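Local atomic coordinates of carbonic anhydrase (Sordaria macrospora, PDB entry 4O1J), a protein that probably catalyses the reversible hydration of carbon dioxide to hydrogencarbonate, using one zinc ion bound in each subunit of a tetramer. Residues K139-R142 / Y143-E147. Sequence-based numbering, arbitrary orientation.
Sequences KTVR and YNHAE
Tyr143 N bonds to Lys139 O at 3.1 Å, and Asn144 N follows with Thr140 O at 3.2 Å, both i to i+4 bonds of helix 136-144. One residue on, the backbone bonds weaken: His145 N makes only weak ones, to Val141 O and Arg142 O. The chain then turns into helix 146-151, with His145 at its N-cap position.

The imidazole adds a bond to the first of these carbonyls. His145 ND1 donates to Val141 O at 2.9 Å, with an N-H...O angle of 156°; the bond lies in the carbonyl plane on a lone pair, and the oxygen meets the ring at its edge. The example illustrates how two successive helices can be joined by a residue at the N-cap position of the second whose side chain bonds back to a carbonyl of the first. Tyr143, with CG beside its own backbone N (chi1 -63°), is folded back along the helix, placing one ring face over Lys139 O, which sits 3.2 Å from the ring plane above its centre. Lys139, bent at chi2 and chi4, crosses the phenol end, where NZ donates to Tyr143 OH at 3.3 Å and CG packs against the same oxygen. A leucine in place of Tyr143 would probably leave the lysine amine without its hydroxyl acceptor and Lys139 O without its flat cover. Arg142 presents its guanidinium edge to Tyr143 CD1, the two planes 67° apart, while NH2 reaches Ala146 CB at 3.5 Å.

Arg142 NH1 also forms a long, weak ion pair with Asp150 in helix 146-151. The turn packs on helix 155-176 through Val141, against Ile162, Leu165 and Ala169, and through His145 on Leu165, and meets Asn176 of a second subunit through Thr140 and Tyr143.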
loop_
_atom_site.group_PDB
_atom_site.type_symbol
_atom_site.label_atom_id
_atom_site.label_comp_id
_atom_site.label_asym_id
_atom_site.label_seq_id
_atom_site.Cartn_x
_atom_site.Cartn_y
_atom_site.Cartn_z
ATOM N N LYS A 139 -5.974 14.840 -6.749
ATOM C CA LYS A 139 -6.416 15.097 -8.115
ATOM C C LYS A 139 -7.926 14.888 -8.201
ATOM O O LYS A 139 -8.615 15.569 -8.959
ATOM C CB LYS A 139 -5.680 14.179 -9.097
ATOM C CG LYS A 139 -5.468 14.757 -10.490
ATOM C CD LYS A 139 -4.140 15.519 -10.559
ATOM C CE LYS A 139 -3.713 15.856 -11.985
ATOM N NZ LYS A 139 -4.809 16.406 -12.830
ATOM N N THR A 140 -8.442 13.958 -7.400
ATOM C CA THR A 140 -9.882 13.715 -7.353
ATOM C C THR A 140 -10.612 14.894 -6.733
ATOM O O THR A 140 -11.675 15.287 -7.198
ATOM C CB THR A 140 -10.218 12.429 -6.566
ATOM O OG1 THR A 140 -9.694 11.293 -7.263
ATOM C CG2 THR A 140 -11.725 12.263 -6.427
ATOM N N VAL A 141 -10.021 15.476 -5.697
ATOM C CA VAL A 141 -10.568 16.685 -5.086
ATOM C C VAL A 141 -10.514 17.845 -6.087
ATOM O O VAL A 141 -11.398 18.705 -6.109
ATOM C CB VAL A 141 -9.812 17.046 -3.790
ATOM C CG1 VAL A 141 -10.254 18.399 -3.261
ATOM C CG2 VAL A 141 -10.055 15.979 -2.742
ATOM N N ARG A 142 -9.482 17.849 -6.926
ATOM C CA ARG A 142 -9.336 18.867 -7.963
ATOM C C ARG A 142 -10.521 18.829 -8.910
ATOM O O ARG A 142 -11.123 19.860 -9.217
ATOM C CB ARG A 142 -8.042 18.658 -8.755
ATOM C CG ARG A 142 -7.473 19.919 -9.372
ATOM C CD ARG A 142 -7.044 19.702 -10.806
ATOM N NE ARG A 142 -8.172 19.871 -11.713
ATOM C CZ ARG A 142 -8.561 21.043 -12.213
ATOM N NH1 ARG A 142 -7.904 22.153 -11.900
ATOM N NH2 ARG A 142 -9.607 21.105 -13.030
ATOM N N TYR A 143 -10.855 17.622 -9.351
ATOM C CA TYR A 143 -11.891 17.408 -10.352
ATOM C C TYR A 143 -13.272 17.790 -9.836
ATOM O O TYR A 143 -14.105 18.296 -10.584
ATOM C CB TYR A 143 -11.907 15.942 -10.783
ATOM C CG TYR A 143 -10.634 15.467 -11.455
ATOM C CD1 TYR A 143 -9.763 16.366 -12.066
ATOM C CD2 TYR A 143 -10.309 14.113 -11.487
ATOM C CE1 TYR A 143 -8.603 15.929 -12.686
ATOM C CE2 TYR A 143 -9.152 13.665 -12.104
ATOM C CZ TYR A 143 -8.302 14.577 -12.703
ATOM O OH TYR A 143 -7.149 14.139 -13.319
ATOM N N ASN A 144 -13.510 17.546 -8.552
ATOM C CA ASN A 144 -14.829 17.769 -7.973
ATOM C C ASN A 144 -15.061 19.219 -7.563
ATOM O O ASN A 144 -16.189 19.612 -7.270
ATOM C CB ASN A 144 -15.033 16.865 -6.755
ATOM C CG ASN A 144 -14.883 15.392 -7.085
ATOM O OD1 ASN A 144 -15.057 14.979 -8.232
ATOM N ND2 ASN A 144 -14.556 14.589 -6.073
ATOM N N HIS A 145 -13.997 20.015 -7.555
ATOM C CA HIS A 145 -14.107 21.429 -7.215
ATOM C C HIS A 145 -13.470 22.292 -8.291
ATOM O O HIS A 145 -13.018 23.404 -8.017
ATOM C CB HIS A 145 -13.466 21.717 -5.859
ATOM C CG HIS A 145 -14.045 20.909 -4.741
ATOM N ND1 HIS A 145 -13.727 19.583 -4.541
ATOM C CD2 HIS A 145 -14.947 21.230 -3.786
ATOM C CE1 HIS A 145 -14.396 19.126 -3.496
ATOM N NE2 HIS A 145 -15.146 20.104 -3.022
ATOM N N ALA A 146 -13.438 21.767 -9.513
ATOM C CA ALA A 146 -12.760 22.432 -10.617
ATOM C C ALA A 146 -13.325 23.828 -10.867
ATOM O O ALA A 146 -12.573 24.749 -11.162
ATOM C CB ALA A 146 -12.852 21.591 -11.875
ATOM N N GLU A 147 -14.639 23.985 -10.741
ATOM C CA GLU A 147 -15.258 25.296 -10.927
ATOM C C GLU A 147 -14.715 26.326 -9.947
ATOM O O GLU A 147 -14.335 27.430 -10.346
ATOM C CB GLU A 147 -16.775 25.219 -10.787
ATOM C CG GLU A 147 -17.467 24.437 -11.886
ATOM C CD GLU A 147 -18.982 24.526 -11.784
ATOM O OE1 GLU A 147 -19.514 25.662 -11.793
ATOM O OE2 GLU A 147 -19.636 23.461 -11.689
#